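Local coordinates for protein toll (Drosophila melanogaster, PDB 4LXR) that binds the activated cytokine spaetzle C-106 through its extracellular leucine-rich-repeat region, setting off the Toll pathway in antifungal immunity and embryonic dorsal-ventral patterning, at residues P36-T41 and Q61-K66; V48-N53 and V75-C80; G387-L392 and N411-L416; D403-V408 and F442-G447. One frame throughout, in Å; residues are numbered along the deposited sequence.

Contact 1: P36-T41 and Q61-K66; sequences PTFRLT and QQLPKK
With OG1 of Thr37 beside its own backbone N and anti to the carbonyl carbon (chi1 -53°), the hydroxyl meets the side-chain amide of Gln62, whose chain runs extended beyond CG. Thr37 OG1 donates to Gln62 OE1 across 2.6 Å, from above the carbonyl plane, and the two side chains cross at about a right angle. Phe38 likewise has CG beside the backbone N (chi1 -61°). A single methyl, Leu63 CD1, sits over the centre of its ring, 3.4 Å from the Phe38 centroid and 9° off the ring normal, a CH-pi contact made almost straight over the face. Thr37 and Phe38 form a classic beta bulge opposite Cys29, and both residues point their CB atoms at the loop 61-66. The bulge lies where strand 38-43 starts, near the N-terminal end of the leucine-rich-repeat ectodomain, with strand 24-29 on one flank and strand 47-52 on the other. Farther along, Leu40 CD1 reaches the ring of Pro64 at CD, 4.0 Å away. Leu63 also packs on Tyr94 of helix 88-94, while Phe38 touches Ile50 and Cys52.

Contact 2: V48-N53 and V75-C80; sequences VQIMCN and VQMRRC. With NAG (2-acetamido-2-deoxy-beta-D-glucopyranose), chain H.
Strands 48-52 and 75-78 run parallel, their axes 4.7 Å apart and inclined by 10°, with Val48, Gln49, Ile50 and Met51 paired to Val75, Gln76, Met77 and Arg78. This is the parallel strand ladder of a leucine-rich-repeat solenoid, here near its N-terminal end, and four backbone hydrogen bonds join the strands from Val48 O to Cys52 N. On the face of Val48 and Ile50 the contacts are apolar: Val48 CG1 meets Val75 CG2, and Ile50 CD1 meets Met77 CG at 3.9 Å. The other face is largely polar, with Met51 set among Gln49, Gln76 and Arg78. Gln49 and Gln76 lie side by side with nearly coplanar amides, and Gln49 NE2 donates to Gln76 OE1 at 2.7 Å, within the plane of that carbonyl. An alanine in place of Gln49 would probably leave Gln76 OE1 without this donor and the Gln76 amide freer to turn. Met51, turned at chi3 (59°), lays CE over the centre of the Arg78 guanidinium, 3.5 Å from Arg78 CZ. The charge of Arg78 is paired with Glu48 of the spaetzle C-106 chain, which puts this face at the ligand interface. Beyond the ladder Cys52 and Cys80 form a disulfide, and Asn53 ND2 carries an N-linked sugar, whose methyl C8 lies over one guanidinium face of Arg79, 3.7 Å from Arg79 NH2.

Contact 3: G387-L392 and N411-L416; sequences GNLVTL and NGLRHL
Leu413 packs against the preceding turn of the solenoid, and its side chain can be traced outward from the backbone. CB lies 3.9 Å from Leu389 O; CG, held anti to the backbone N (chi1 -160°), comes near Val390 O; and CD1 at the tip is 3.4 Å from Val390 O, also touching Leu389 CG and Leu392 CB. The other methyl meets Met445. The two segments belong to consecutive leucine-rich repeats, LRR 11 and LRR 12, and enter the parallel ladder as Thr391 pairs with His415 and Leu392 with Leu416. Val390 O is gripped twice, by Arg414 N at 2.8 Å, placed on a lone pair, and by His415 N at 3.0 Å, nearly along the C=O axis. Leu392 N returns a bond to His415 O. Leu392 and Leu416 lie side by side in the core. On the opposite face Thr391 CG2 approaches the edge of the His415 ring at CD2, while His415 ND1 is bonded to Thr450 in the next repeat. Arg414 bends at chi2 (-65°), and its NH1 donates to Asn411 O and Leu413 O within its own segment. An alanine at Arg414 would probably leave those two carbonyls without this shared donor and the turn less firmly braced. A CB on Gly412 would clash with Gly387 O, which lies 3.2 Å from Gly412 N in a weak hydrogen bond.

Contact 4: D403-V408 and F442-G447; sequences DSRAFV and FGYMHG
Phe407 and Tyr444 account for the largest areas buried here, with Met445 next, and none of the three makes a hydrogen bond across the contact. The segments lie in connecting loops on the convex side of the leucine-rich-repeat solenoid, that of 403-408 within LRR 11 and that of 442-447 leading into LRR 13. Phe407 points its CB toward the other loop. The methyl of Met445 reaches the base of the Phe407 side chain, Met445 CE lying 3.6 Å from both Phe407 CB and Phe407 CG, while SD stands 5.0 Å from the ring centroid in an oblique Met-aromatic contact. Farther out, Phe407 CE2 comes to the edge of the Phe442 ring, 3.9 Å from Phe442 CE1. The two ring planes are 56° apart, an oblique pairing. Phe407 also packs on Leu392, and Phe442 and Met445 on Leu416, which ties both loops to the strand side of the repeats. Tyr444 uses a face instead. Its CG, anti to the carbonyl carbon (chi1 -68°), is set 3.8 Å from Val408 CA, and Val408 CB stands over the ring centre, 4.0 Å from the Tyr444 centroid and 8° off the normal, as a CH-pi contact. Asp403 steadies the first loop through an Asx turn, its OD1 accepting from Arg405 N. At the more exposed end, Ser404 O lies near the plane of the Tyr444 ring, 3.8 Å from CE2.

Overall arrangement
Contacts 1 and 2 adjoin near the N-terminal end of the solenoid, their centres 10 Å apart, and strands 38-43 and 47-52 are neighbours. Contacts 3 and 4 form a second pair, 11 Å between centres, joined through leucines of the strands and aromatic residues of the loops. About 60 Å separates the centres of contacts 1 and 3. Contacts 1 and 2 are buried, 3 and 4 only partly. Contact 1 joins the start of a strand to a loop by one side-chain hydrogen bond and a methyl on a ring. Contacts 2 and 3 share parallel strand pairing, but a disulfide and a ligand-facing arginine mark contact 2, whereas contact 3 relies on backbone bonds and leucines, and contact 4 on aromatic, sulfur and aliphatic packing.

Contact 1: P36-T41 and Q61-K66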
# COMPACT_ATOMS: atom_id res chain seq x y z
N PRO A 36 -21.21 -35.13 -11.64
CA PRO A 36 -21.06 -35.80 -12.94
C PRO A 36 -19.84 -36.71 -12.98
O PRO A 36 -18.82 -36.42 -12.34
CB PRO A 36 -20.89 -34.64 -13.93
CG PRO A 36 -20.45 -33.49 -13.10
CD PRO A 36 -21.11 -33.66 -11.77
N THR A 37 -19.96 -37.81 -13.72
CA THR A 37 -18.87 -38.75 -13.90
C THR A 37 -17.74 -38.06 -14.66
O THR A 37 -16.55 -38.26 -14.35
CB THR A 37 -19.34 -40.00 -14.69
OG1 THR A 37 -20.50 -40.55 -14.06
CG2 THR A 37 -18.27 -41.05 -14.69
N PHE A 38 -18.13 -37.24 -15.63
CA PHE A 38 -17.18 -36.51 -16.46
C PHE A 38 -17.58 -35.06 -16.58
O PHE A 38 -18.75 -34.72 -16.73
CB PHE A 38 -17.08 -37.12 -17.84
CG PHE A 38 -16.61 -38.54 -17.83
CD1 PHE A 38 -15.26 -38.83 -17.66
CD2 PHE A 38 -17.50 -39.58 -17.96
CE1 PHE A 38 -14.82 -40.13 -17.64
CE2 PHE A 38 -17.06 -40.89 -17.93
CZ PHE A 38 -15.72 -41.16 -17.78
N ARG A 39 -16.58 -34.19 -16.52
CA ARG A 39 -16.77 -32.80 -16.80
C ARG A 39 -15.66 -32.42 -17.76
O ARG A 39 -14.49 -32.44 -17.39
CB ARG A 39 -16.68 -31.96 -15.52
CG ARG A 39 -17.04 -30.51 -15.73
CD ARG A 39 -16.88 -29.70 -14.44
NE ARG A 39 -17.51 -30.35 -13.29
CZ ARG A 39 -18.74 -30.09 -12.86
NH1 ARG A 39 -19.49 -29.19 -13.49
NH2 ARG A 39 -19.23 -30.73 -11.81
N LEU A 40 -16.02 -32.10 -18.99
CA LEU A 40 -15.03 -31.77 -20.00
C LEU A 40 -15.00 -30.29 -20.30
O LEU A 40 -16.04 -29.66 -20.50
CB LEU A 40 -15.29 -32.54 -21.29
CG LEU A 40 -15.03 -34.04 -21.32
CD1 LEU A 40 -16.29 -34.81 -20.92
CD2 LEU A 40 -14.62 -34.41 -22.71
N THR A 41 -13.80 -29.72 -20.34
CA THR A 41 -13.64 -28.34 -20.76
C THR A 41 -12.88 -28.34 -22.07
O THR A 41 -11.75 -28.84 -22.16
CB THR A 41 -12.89 -27.51 -19.72
OG1 THR A 41 -13.60 -27.56 -18.48
CG2 THR A 41 -12.75 -26.07 -20.17
N GLN A 61 -17.91 -45.63 -19.91
CA GLN A 61 -19.07 -45.83 -20.77
C GLN A 61 -19.92 -44.56 -20.84
O GLN A 61 -20.70 -44.36 -21.78
CB GLN A 61 -19.90 -46.97 -20.21
CG GLN A 61 -20.88 -47.61 -21.17
CD GLN A 61 -21.58 -48.81 -20.54
OE1 GLN A 61 -21.43 -49.07 -19.34
NE2 GLN A 61 -22.34 -49.55 -21.35
N GLN A 62 -19.79 -43.71 -19.83
CA GLN A 62 -20.61 -42.50 -19.77
C GLN A 62 -19.93 -41.31 -20.44
O GLN A 62 -20.35 -40.18 -20.25
CB GLN A 62 -20.98 -42.16 -18.33
CG GLN A 62 -21.74 -43.27 -17.62
CD GLN A 62 -21.73 -43.12 -16.12
OE1 GLN A 62 -21.98 -42.04 -15.59
NE2 GLN A 62 -21.44 -44.22 -15.42
N LEU A 63 -18.88 -41.58 -21.21
CA LEU A 63 -18.19 -40.54 -21.97
C LEU A 63 -19.19 -40.05 -23.02
O LEU A 63 -20.04 -40.81 -23.45
CB LEU A 63 -16.97 -41.12 -22.68
CG LEU A 63 -15.51 -40.78 -22.39
CD1 LEU A 63 -15.25 -40.03 -21.09
CD2 LEU A 63 -14.68 -42.08 -22.45
N PRO A 64 -19.08 -38.78 -23.44
CA PRO A 64 -19.93 -38.36 -24.56
C PRO A 64 -19.58 -39.15 -25.83
O PRO A 64 -18.43 -39.50 -26.02
CB PRO A 64 -19.58 -36.87 -24.73
CG PRO A 64 -18.20 -36.75 -24.17
CD PRO A 64 -18.15 -37.72 -23.01
N LYS A 65 -20.58 -39.43 -26.66
CA LYS A 65 -20.37 -40.16 -27.91
C LYS A 65 -20.27 -39.21 -29.10
O LYS A 65 -21.01 -38.23 -29.17
CB LYS A 65 -21.52 -41.14 -28.17
CG LYS A 65 -21.67 -42.24 -27.15
CD LYS A 65 -22.81 -43.18 -27.54
CE LYS A 65 -22.86 -44.43 -26.67
NZ LYS A 65 -23.55 -44.22 -25.36
N LYS A 66 -19.36 -39.50 -30.02
CA LYS A 66 -19.19 -38.74 -31.26
C LYS A 66 -18.81 -37.27 -31.05
O LYS A 66 -19.33 -36.38 -31.72
CB LYS A 66 -20.46 -38.82 -32.13
CG LYS A 66 -20.79 -40.23 -32.61
CD LYS A 66 -19.67 -40.81 -33.46
CE LYS A 66 -19.44 -39.99 -34.72
NZ LYS A 66 -18.19 -40.37 -35.43

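Contact 2: V48-N53 and V75-C80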
# COMPACT_ATOMS: atom_id res chain seq x y z
N VAL A 48 -8.06 -29.80 -24.21
CA VAL A 48 -9.23 -30.43 -23.64
C VAL A 48 -8.87 -30.89 -22.24
O VAL A 48 -7.85 -31.55 -22.05
CB VAL A 48 -9.74 -31.61 -24.52
CG1 VAL A 48 -8.61 -32.60 -24.82
CG2 VAL A 48 -10.91 -32.31 -23.85
N GLN A 49 -9.67 -30.51 -21.25
CA GLN A 49 -9.53 -31.08 -19.91
C GLN A 49 -10.62 -32.11 -19.65
O GLN A 49 -11.80 -31.84 -19.86
CB GLN A 49 -9.54 -30.01 -18.81
CG GLN A 49 -9.48 -30.62 -17.40
CD GLN A 49 -9.57 -29.60 -16.27
OE1 GLN A 49 -10.66 -29.23 -15.83
NE2 GLN A 49 -8.42 -29.17 -15.77
N ILE A 50 -10.23 -33.30 -19.22
CA ILE A 50 -11.21 -34.27 -18.77
C ILE A 50 -11.10 -34.40 -17.25
O ILE A 50 -10.08 -34.85 -16.74
CB ILE A 50 -11.03 -35.64 -19.43
CG1 ILE A 50 -10.97 -35.48 -20.95
CG2 ILE A 50 -12.16 -36.57 -19.04
CD1 ILE A 50 -10.27 -36.62 -21.64
N MET A 51 -12.13 -33.94 -16.55
CA MET A 51 -12.19 -34.07 -15.10
C MET A 51 -13.10 -35.24 -14.80
O MET A 51 -14.24 -35.26 -15.23
CB MET A 51 -12.69 -32.77 -14.45
CG MET A 51 -13.05 -32.90 -12.97
SD MET A 51 -11.64 -32.81 -11.84
CE MET A 51 -10.98 -31.19 -12.26
N CYS A 52 -12.56 -36.23 -14.09
CA CYS A 52 -13.27 -37.48 -13.86
C CYS A 52 -13.73 -37.58 -12.42
O CYS A 52 -13.08 -37.06 -11.51
CB CYS A 52 -12.34 -38.67 -14.14
SG CYS A 52 -11.89 -39.00 -15.87
N ASN A 53 -14.85 -38.27 -12.22
CA ASN A 53 -15.26 -38.70 -10.90
C ASN A 53 -15.76 -40.13 -11.04
O ASN A 53 -16.94 -40.35 -11.25
CB ASN A 53 -16.35 -37.80 -10.32
CG ASN A 53 -16.57 -38.03 -8.83
OD1 ASN A 53 -16.25 -39.10 -8.31
ND2 ASN A 53 -17.12 -37.02 -8.14
N VAL A 75 -3.83 -32.30 -23.87
CA VAL A 75 -4.88 -33.05 -23.21
C VAL A 75 -4.52 -33.16 -21.75
O VAL A 75 -3.42 -33.62 -21.42
CB VAL A 75 -5.05 -34.47 -23.75
CG1 VAL A 75 -6.11 -35.23 -22.93
CG2 VAL A 75 -5.44 -34.44 -25.20
N GLN A 76 -5.42 -32.73 -20.88
CA GLN A 76 -5.17 -32.82 -19.45
C GLN A 76 -6.26 -33.67 -18.82
O GLN A 76 -7.43 -33.33 -18.92
CB GLN A 76 -5.15 -31.44 -18.82
CG GLN A 76 -4.87 -31.44 -17.32
CD GLN A 76 -4.78 -30.05 -16.73
OE1 GLN A 76 -5.79 -29.38 -16.49
NE2 GLN A 76 -3.56 -29.60 -16.50
N MET A 77 -5.86 -34.76 -18.17
CA MET A 77 -6.81 -35.68 -17.55
C MET A 77 -6.58 -35.63 -16.05
O MET A 77 -5.46 -35.78 -15.59
CB MET A 77 -6.61 -37.11 -18.09
CG MET A 77 -6.98 -37.28 -19.57
SD MET A 77 -6.65 -38.94 -20.22
CE MET A 77 -8.14 -39.77 -19.64
N ARG A 78 -7.65 -35.42 -15.29
CA ARG A 78 -7.54 -35.23 -13.85
C ARG A 78 -8.47 -36.15 -13.09
O ARG A 78 -9.69 -36.19 -13.35
CB ARG A 78 -7.86 -33.77 -13.48
CG ARG A 78 -6.77 -32.79 -13.87
CD ARG A 78 -7.15 -31.33 -13.59
NE ARG A 78 -7.23 -31.01 -12.17
CZ ARG A 78 -7.76 -29.88 -11.68
NH1 ARG A 78 -8.25 -28.97 -12.52
NH2 ARG A 78 -7.81 -29.67 -10.37
N ARG A 79 -7.90 -36.87 -12.12
CA ARG A 79 -8.65 -37.77 -11.22
C ARG A 79 -9.25 -38.97 -11.96
O ARG A 79 -10.18 -39.62 -11.48
CB ARG A 79 -9.74 -37.00 -10.44
CG ARG A 79 -9.30 -35.64 -9.95
CD ARG A 79 -10.37 -34.93 -9.14
NE ARG A 79 -10.27 -35.25 -7.72
CZ ARG A 79 -10.57 -34.40 -6.73
NH1 ARG A 79 -10.44 -34.78 -5.47
NH2 ARG A 79 -10.99 -33.17 -7.01
N CYS A 80 -8.69 -39.28 -13.13
CA CYS A 80 -9.20 -40.40 -13.91
C CYS A 80 -8.51 -41.69 -13.52
O CYS A 80 -7.41 -41.67 -12.98
CB CYS A 80 -9.03 -40.12 -15.42
SG CYS A 80 -9.90 -38.58 -15.96
C1 NAG H . -17.63 -37.41 -6.85
C2 NAG H . -17.58 -36.27 -5.83
C3 NAG H . -18.09 -36.75 -4.47
C4 NAG H . -19.44 -37.44 -4.59
C5 NAG H . -19.43 -38.49 -5.69
C6 NAG H . -20.80 -39.05 -5.98
C7 NAG H . -15.83 -34.60 -6.29
C8 NAG H . -14.41 -34.20 -6.04
N2 NAG H . -16.24 -35.73 -5.70
O3 NAG H . -18.21 -35.65 -3.58
O4 NAG H . -19.75 -38.09 -3.37
O5 NAG H . -18.95 -37.92 -6.92
O6 NAG H . -20.73 -40.42 -6.36
O7 NAG H . -16.58 -33.94 -7.00
O HOH W 1 -10.59 -26.89 -13.35

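Contact 3: G387-L392 and N411-L416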
# COMPACT_ATOMS: atom_id res chain seq x y z
N GLY A 387 26.23 8.32 -10.05
CA GLY A 387 25.52 9.19 -10.96
C GLY A 387 24.27 8.60 -11.62
O GLY A 387 23.38 9.34 -12.03
N ASN A 388 24.21 7.28 -11.74
CA ASN A 388 23.08 6.63 -12.40
C ASN A 388 21.99 6.10 -11.46
O ASN A 388 20.96 5.59 -11.93
CB ASN A 388 23.56 5.47 -13.29
CG ASN A 388 23.93 5.93 -14.68
OD1 ASN A 388 24.56 6.96 -14.85
ND2 ASN A 388 23.52 5.16 -15.68
N LEU A 389 22.24 6.15 -10.16
CA LEU A 389 21.28 5.61 -9.19
C LEU A 389 19.90 6.27 -9.37
O LEU A 389 19.81 7.48 -9.49
CB LEU A 389 21.79 5.83 -7.77
CG LEU A 389 21.03 5.06 -6.69
CD1 LEU A 389 21.17 3.55 -6.92
CD2 LEU A 389 21.53 5.47 -5.29
N VAL A 390 18.85 5.46 -9.43
CA VAL A 390 17.51 5.99 -9.69
C VAL A 390 16.65 5.94 -8.41
O VAL A 390 16.00 6.93 -8.06
CB VAL A 390 16.83 5.25 -10.86
CG1 VAL A 390 15.42 5.76 -11.07
CG2 VAL A 390 17.66 5.40 -12.13
N THR A 391 16.66 4.81 -7.72
CA THR A 391 15.99 4.76 -6.43
C THR A 391 16.89 4.25 -5.31
O THR A 391 17.62 3.27 -5.47
CB THR A 391 14.61 4.04 -6.45
OG1 THR A 391 14.69 2.79 -5.79
CG2 THR A 391 14.10 3.86 -7.84
N LEU A 392 16.84 4.97 -4.18
CA LEU A 392 17.60 4.68 -2.98
C LEU A 392 16.61 4.44 -1.84
O LEU A 392 15.79 5.31 -1.51
CB LEU A 392 18.54 5.85 -2.63
CG LEU A 392 19.37 5.72 -1.36
CD1 LEU A 392 20.26 4.44 -1.42
CD2 LEU A 392 20.24 6.98 -1.10
N ASN A 411 22.80 12.92 -9.58
CA ASN A 411 21.91 13.65 -10.48
C ASN A 411 20.85 12.77 -11.12
O ASN A 411 19.82 13.26 -11.58
CB ASN A 411 22.72 14.36 -11.56
CG ASN A 411 23.89 15.14 -10.99
OD1 ASN A 411 23.75 15.84 -9.99
ND2 ASN A 411 25.05 15.02 -11.62
N GLY A 412 21.10 11.47 -11.15
CA GLY A 412 20.15 10.54 -11.73
C GLY A 412 19.04 10.15 -10.78
O GLY A 412 18.05 9.56 -11.21
N LEU A 413 19.19 10.45 -9.49
CA LEU A 413 18.24 9.99 -8.46
C LEU A 413 16.84 10.57 -8.63
O LEU A 413 16.67 11.77 -8.80
CB LEU A 413 18.77 10.28 -7.05
CG LEU A 413 18.12 9.45 -5.93
CD1 LEU A 413 18.48 7.97 -6.04
CD2 LEU A 413 18.53 9.97 -4.58
N ARG A 414 15.84 9.70 -8.57
CA ARG A 414 14.45 10.09 -8.78
C ARG A 414 13.54 9.76 -7.57
O ARG A 414 12.54 10.42 -7.33
CB ARG A 414 13.91 9.43 -10.06
CG ARG A 414 14.64 9.87 -11.35
CD ARG A 414 14.44 11.36 -11.65
NE ARG A 414 15.27 11.82 -12.77
CZ ARG A 414 16.43 12.46 -12.64
NH1 ARG A 414 16.93 12.74 -11.45
NH2 ARG A 414 17.09 12.83 -13.72
N HIS A 415 13.89 8.71 -6.83
CA HIS A 415 13.06 8.23 -5.74
C HIS A 415 13.91 7.94 -4.50
O HIS A 415 14.72 7.01 -4.48
CB HIS A 415 12.31 6.96 -6.16
CG HIS A 415 11.54 7.12 -7.44
ND1 HIS A 415 10.40 7.88 -7.53
CD2 HIS A 415 11.77 6.62 -8.68
CE1 HIS A 415 9.94 7.83 -8.77
NE2 HIS A 415 10.75 7.08 -9.48
N LEU A 416 13.72 8.76 -3.47
CA LEU A 416 14.53 8.72 -2.27
C LEU A 416 13.65 8.40 -1.05
O LEU A 416 12.81 9.21 -0.66
CB LEU A 416 15.27 10.04 -2.09
CG LEU A 416 16.13 10.17 -0.83
CD1 LEU A 416 17.10 8.97 -0.70
CD2 LEU A 416 16.89 11.48 -0.85
O HOH W 2 21.96 9.32 -9.14

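Contact 4: D403-V408 and F442-G447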
# COMPACT_ATOMS: atom_id res chain seq x y z
N ASP A 403 25.48 14.01 5.42
CA ASP A 403 26.54 14.94 5.08
C ASP A 403 26.04 15.95 4.04
O ASP A 403 25.22 15.62 3.18
CB ASP A 403 27.75 14.21 4.53
CG ASP A 403 28.92 15.13 4.27
OD1 ASP A 403 28.97 15.74 3.18
OD2 ASP A 403 29.77 15.27 5.18
N SER A 404 26.53 17.18 4.13
CA SER A 404 26.02 18.25 3.28
C SER A 404 26.33 17.97 1.81
O SER A 404 25.64 18.47 0.93
CB SER A 404 26.56 19.62 3.71
OG SER A 404 27.97 19.68 3.60
N ARG A 405 27.34 17.15 1.55
CA ARG A 405 27.69 16.79 0.18
C ARG A 405 27.27 15.38 -0.23
O ARG A 405 27.67 14.89 -1.30
CB ARG A 405 29.19 17.01 -0.07
CG ARG A 405 29.63 18.45 0.15
CD ARG A 405 31.04 18.73 -0.35
NE ARG A 405 31.18 18.60 -1.80
CZ ARG A 405 30.72 19.48 -2.69
NH1 ARG A 405 30.06 20.56 -2.30
NH2 ARG A 405 30.91 19.26 -3.99
N ALA A 406 26.43 14.74 0.59
CA ALA A 406 25.99 13.37 0.32
C ALA A 406 25.35 13.18 -1.05
O ALA A 406 25.57 12.15 -1.71
CB ALA A 406 25.04 12.89 1.40
N PHE A 407 24.57 14.16 -1.48
CA PHE A 407 23.77 14.02 -2.70
C PHE A 407 24.13 15.01 -3.81
O PHE A 407 23.32 15.28 -4.70
CB PHE A 407 22.28 14.07 -2.36
CG PHE A 407 21.84 12.92 -1.50
CD1 PHE A 407 21.61 11.66 -2.06
CD2 PHE A 407 21.68 13.09 -0.13
CE1 PHE A 407 21.22 10.59 -1.25
CE2 PHE A 407 21.28 12.03 0.68
CZ PHE A 407 21.05 10.78 0.13
N VAL A 408 25.34 15.52 -3.78
CA VAL A 408 25.77 16.44 -4.82
C VAL A 408 25.93 15.72 -6.16
O VAL A 408 25.66 16.31 -7.20
CB VAL A 408 27.06 17.22 -4.43
CG1 VAL A 408 28.18 16.27 -4.03
CG2 VAL A 408 27.52 18.10 -5.57
N PHE A 442 19.20 17.61 0.20
CA PHE A 442 18.62 17.04 -1.01
C PHE A 442 18.55 18.06 -2.14
O PHE A 442 18.14 17.74 -3.26
CB PHE A 442 17.23 16.51 -0.68
CG PHE A 442 17.20 15.68 0.56
CD1 PHE A 442 18.09 14.62 0.72
CD2 PHE A 442 16.32 15.97 1.59
CE1 PHE A 442 18.09 13.87 1.88
CE2 PHE A 442 16.32 15.21 2.75
CZ PHE A 442 17.20 14.16 2.89
N GLY A 443 18.96 19.29 -1.83
CA GLY A 443 18.78 20.43 -2.70
C GLY A 443 19.43 20.35 -4.06
O GLY A 443 19.04 21.08 -4.98
N TYR A 444 20.41 19.47 -4.21
CA TYR A 444 21.12 19.32 -5.47
C TYR A 444 20.26 18.59 -6.48
O TYR A 444 20.48 18.67 -7.69
CB TYR A 444 22.46 18.59 -5.27
CG TYR A 444 23.46 19.39 -4.48
CD1 TYR A 444 24.16 20.43 -5.07
CD2 TYR A 444 23.68 19.13 -3.13
CE1 TYR A 444 25.08 21.20 -4.34
CE2 TYR A 444 24.60 19.89 -2.39
CZ TYR A 444 25.29 20.91 -3.01
OH TYR A 444 26.20 21.67 -2.31
N MET A 445 19.26 17.87 -5.98
CA MET A 445 18.51 16.97 -6.83
C MET A 445 17.23 17.62 -7.33
O MET A 445 16.12 17.26 -6.92
CB MET A 445 18.26 15.64 -6.10
CG MET A 445 19.56 14.96 -5.73
SD MET A 445 19.38 13.35 -4.95
CE MET A 445 18.83 13.84 -3.31
N HIS A 446 17.41 18.60 -8.22
CA HIS A 446 16.31 19.33 -8.83
C HIS A 446 15.36 18.40 -9.58
O HIS A 446 14.17 18.68 -9.69
CB HIS A 446 16.83 20.45 -9.76
CG HIS A 446 17.82 19.98 -10.79
ND1 HIS A 446 19.15 20.32 -10.76
CD2 HIS A 446 17.66 19.18 -11.88
CE1 HIS A 446 19.77 19.76 -11.78
NE2 HIS A 446 18.89 19.06 -12.47
N GLY A 447 15.88 17.27 -10.06
CA GLY A 447 15.06 16.33 -10.79
C GLY A 447 14.28 15.33 -9.95
O GLY A 447 13.55 14.50 -10.49